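Local structure of prolyl 4-hydroxylase (Phytophthora capsici LT1534, 6IUQ) at residues Tyr9-Arg15 with Pro108-Ala112. The protein probably hydroxylates proline residues at the 4-position as an iron(II)- and 2-oxoglutarate-dependent oxygenase with a double-stranded beta-helix core. Residues are numbered along the deposited sequence.
Sequences YKESFTR and PELDA
Residues 9-15 form an irregular, mostly extended N-terminal segment; only K10 (phi/psi -63/-16) breaks the run of beta-like backbone angles. Residues 108-112 are the first turn of a helix, closed by the bond from A112 N to P108 O (2.9 Å). The backbones stay apart: the nearest CA pair is R15 with E109, at 7.9 Å. Side chains bridge the gap; the two segments bury 276 Å² between them, both sides summed.

Y9 (chi1 m) directs its ring at the helix start. Its OH lies 3.6 Å from E109 CG and is hydrogen-bonded to E55. One water donates to both Y9 OH (3.1 Å) and E109 OE2 (2.5 Å). K10, E11 and S12 loop away from 108-112. F13 (chi1 p) turns back, and the edge of its ring meets the carboxylate, with CZ 3.3 Å from E109 OE2. T14 points away. R15 extends (chi1 and chi2 t), then bends at chi3 (m). It makes a bidentate salt bridge: NE to E109 OE1 at 3.0 Å and NH2 to E109 OE2 at 2.8 Å. A112 CB packs over one guanidinium face, 3.7 Å from R15 CZ. E109 (chi1 and chi2 m) starts sideways, but its folded side chain brings the carboxylate to R15.

This is a surface contact tying the N-terminal arm to helix 108-115, with E109, its one buried residue, at the centre. Helix 46-61 backs both segments: Y9 and F13 touch A51, and E55 accepts hydrogen bonds from the backbone N atoms of E109 and L110. The arm then leads into helix 17-23.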
ATOM      1  N   TYR A   9       4.873  15.050  25.627  1.00 43.09           N
ATOM      2  CA  TYR A   9       4.666  15.276  24.206  1.00 42.25           C
ATOM      3  C   TYR A   9       4.746  16.759  23.893  1.00 43.60           C
ATOM      4  O   TYR A   9       4.320  17.591  24.690  1.00 42.07           O
ATOM      5  CB  TYR A   9       3.314  14.692  23.768  1.00 34.52           C
ATOM      6  CG  TYR A   9       3.240  13.193  23.964  1.00 36.72           C
ATOM      7  CD1 TYR A   9       3.713  12.322  22.991  1.00 31.54           C
ATOM      8  CD2 TYR A   9       2.727  12.644  25.139  1.00 36.11           C
ATOM      9  CE1 TYR A   9       3.670  10.950  23.173  1.00 29.58           C
ATOM     10  CE2 TYR A   9       2.683  11.267  25.330  1.00 32.92           C
ATOM     11  CZ  TYR A   9       3.156  10.431  24.342  1.00 31.20           C
ATOM     12  OH  TYR A   9       3.105   9.065  24.514  1.00 30.07           O
ATOM     13  N   LYS A  10       5.284  17.080  22.722  1.00 40.03           N
ATOM     14  CA  LYS A  10       5.469  18.471  22.316  1.00 43.96           C
ATOM     15  C   LYS A  10       4.160  19.249  22.162  1.00 40.23           C
ATOM     16  O   LYS A  10       4.165  20.481  22.114  1.00 46.21           O
ATOM     17  CB  LYS A  10       6.249  18.530  21.002  1.00 46.85           C
ATOM     18  CG  LYS A  10       7.659  19.071  21.146  1.00 55.17           C
ATOM     19  CD  LYS A  10       7.696  20.593  20.989  1.00 55.45           C
ATOM     20  CE  LYS A  10       7.435  21.023  19.550  1.00 59.32           C
ATOM     21  NZ  LYS A  10       7.285  22.502  19.424  1.00 58.52           N
ATOM     22  N   GLU A  11       3.046  18.531  22.083  1.00 36.55           N
ATOM     23  CA  GLU A  11       1.758  19.156  21.814  1.00 36.39           C
ATOM     24  C   GLU A  11       0.631  18.381  22.484  1.00 34.56           C
ATOM     25  O   GLU A  11       0.692  17.163  22.609  1.00 38.22           O
ATOM     26  CB  GLU A  11       1.529  19.245  20.306  1.00 40.92           C
ATOM     27  CG  GLU A  11       0.129  19.669  19.900  1.00 44.61           C
ATOM     28  CD  GLU A  11      -0.015  19.807  18.395  1.00 45.81           C
ATOM     29  OE1 GLU A  11      -1.166  19.723  17.878  1.00 41.34           O
ATOM     30  OE2 GLU A  11       1.032  20.004  17.738  1.00 44.08           O
ATOM     31  N   SER A  12      -0.397  19.083  22.929  1.00 32.14           N
ATOM     32  CA  SER A  12      -1.499  18.412  23.579  1.00 40.81           C
ATOM     33  C   SER A  12      -2.281  17.624  22.526  1.00 36.00           C
ATOM     34  O   SER A  12      -2.357  18.040  21.374  1.00 40.45           O
ATOM     35  CB  SER A  12      -2.385  19.424  24.308  1.00 34.47           C
ATOM     36  OG  SER A  12      -3.276  20.054  23.416  1.00 40.29           O
ATOM     37  N   PHE A  13      -2.834  16.476  22.900  1.00 30.04           N
ATOM     38  CA  PHE A  13      -3.586  15.681  21.933  1.00 33.60           C
ATOM     39  C   PHE A  13      -4.666  14.831  22.576  1.00 31.81           C
ATOM     40  O   PHE A  13      -4.679  14.622  23.782  1.00 33.15           O
ATOM     41  CB  PHE A  13      -2.646  14.775  21.139  1.00 29.99           C
ATOM     42  CG  PHE A  13      -2.094  13.633  21.940  1.00 30.41           C
ATOM     43  CD1 PHE A  13      -1.002  13.821  22.771  1.00 27.41           C
ATOM     44  CD2 PHE A  13      -2.665  12.367  21.854  1.00 26.80           C
ATOM     45  CE1 PHE A  13      -0.489  12.765  23.514  1.00 33.87           C
ATOM     46  CE2 PHE A  13      -2.160  11.304  22.584  1.00 27.25           C
ATOM     47  CZ  PHE A  13      -1.068  11.500  23.420  1.00 28.05           C
ATOM     48  N   THR A  14      -5.563  14.329  21.743  1.00 35.58           N
ATOM     49  CA  THR A  14      -6.603  13.418  22.187  1.00 35.94           C
ATOM     50  C   THR A  14      -6.525  12.114  21.414  1.00 35.76           C
ATOM     51  O   THR A  14      -6.581  12.112  20.181  1.00 35.21           O
ATOM     52  CB  THR A  14      -8.010  14.011  21.985  1.00 38.03           C
ATOM     53  OG1 THR A  14      -8.029  15.365  22.448  1.00 44.10           O
ATOM     54  CG2 THR A  14      -9.027  13.202  22.755  1.00 34.41           C
ATOM     55  N   ARG A  15      -6.381  11.008  22.133  1.00 35.39           N
ATOM     56  CA  ARG A  15      -6.528   9.701  21.525  1.00 30.27           C
ATOM     57  C   ARG A  15      -7.995   9.569  21.120  1.00 32.95           C
ATOM     58  O   ARG A  15      -8.819   9.135  21.917  1.00 38.09           O
ATOM     59  CB  ARG A  15      -6.114   8.604  22.498  1.00 25.37           C
ATOM     60  CG  ARG A  15      -6.110   7.216  21.920  1.00 26.76           C
ATOM     61  CD  ARG A  15      -5.754   6.228  23.006  1.00 28.26           C
ATOM     62  NE  ARG A  15      -4.425   6.474  23.570  1.00 27.27           N
ATOM     63  CZ  ARG A  15      -3.972   5.878  24.670  1.00 31.78           C
ATOM     64  NH1 ARG A  15      -4.749   5.025  25.332  1.00 25.54           N
ATOM     65  NH2 ARG A  15      -2.752   6.143  25.118  1.00 29.01           N
ATOM     66  N   PRO A 108       3.184   3.960  24.441  1.00 30.89           N
ATOM     67  CA  PRO A 108       1.745   3.874  24.742  1.00 28.19           C
ATOM     68  C   PRO A 108       0.794   4.253  23.601  1.00 29.40           C
ATOM     69  O   PRO A 108      -0.239   3.582  23.424  1.00 25.87           O
ATOM     70  CB  PRO A 108       1.580   4.853  25.919  1.00 29.66           C
ATOM     71  CG  PRO A 108       2.907   4.867  26.579  1.00 27.99           C
ATOM     72  CD  PRO A 108       3.903   4.778  25.437  1.00 29.89           C
ATOM     73  N   GLU A 109       1.100   5.309  22.852  1.00 24.78           N
ATOM     74  CA  GLU A 109       0.217   5.680  21.757  1.00 24.69           C
ATOM     75  C   GLU A 109       0.334   4.677  20.613  1.00 22.14           C
ATOM     76  O   GLU A 109      -0.653   4.367  19.945  1.00 17.93           O
ATOM     77  CB  GLU A 109       0.507   7.105  21.261  1.00 22.05           C
ATOM     78  CG  GLU A 109       0.323   8.178  22.325  1.00 23.09           C
ATOM     79  CD  GLU A 109      -1.048   8.107  23.004  1.00 29.26           C
ATOM     80  OE1 GLU A 109      -2.070   7.854  22.319  1.00 26.29           O
ATOM     81  OE2 GLU A 109      -1.101   8.291  24.242  1.00 29.89           O
ATOM     82  N   LEU A 110       1.539   4.176  20.367  1.00 23.59           N
ATOM     83  CA  LEU A 110       1.691   3.160  19.327  1.00 24.42           C
ATOM     84  C   LEU A 110       1.060   1.849  19.780  1.00 26.67           C
ATOM     85  O   LEU A 110       0.494   1.130  18.965  1.00 24.70           O
ATOM     86  CB  LEU A 110       3.158   2.962  18.965  1.00 21.60           C
ATOM     87  CG  LEU A 110       3.778   4.098  18.147  1.00 28.32           C
ATOM     88  CD1 LEU A 110       5.298   3.928  18.026  1.00 24.68           C
ATOM     89  CD2 LEU A 110       3.121   4.185  16.766  1.00 17.97           C
ATOM     90  N   ASP A 111       1.128   1.553  21.080  1.00 26.61           N
ATOM     91  CA  ASP A 111       0.523   0.341  21.617  1.00 23.54           C
ATOM     92  C   ASP A 111      -1.000   0.416  21.498  1.00 23.16           C
ATOM     93  O   ASP A 111      -1.644  -0.528  21.063  1.00 26.40           O
ATOM     94  CB  ASP A 111       0.945   0.130  23.073  1.00 29.16           C
ATOM     95  CG  ASP A 111       0.538  -1.239  23.621  1.00 35.89           C
ATOM     96  OD1 ASP A 111      -0.005  -2.076  22.853  1.00 35.16           O
ATOM     97  OD2 ASP A 111       0.777  -1.484  24.828  1.00 42.45           O
ATOM     98  N   ALA A 112      -1.574   1.549  21.877  1.00 22.53           N
ATOM     99  CA  ALA A 112      -3.004   1.785  21.705  1.00 23.90           C
ATOM    100  C   ALA A 112      -3.426   1.739  20.236  1.00 24.23           C
ATOM    101  O   ALA A 112      -4.526   1.290  19.912  1.00 22.96           O
ATOM    102  CB  ALA A 112      -3.394   3.124  22.309  1.00 24.85           C
TER
HETATM  103  O   HOH W   1       0.535   8.711  26.148  1.00 37.38           O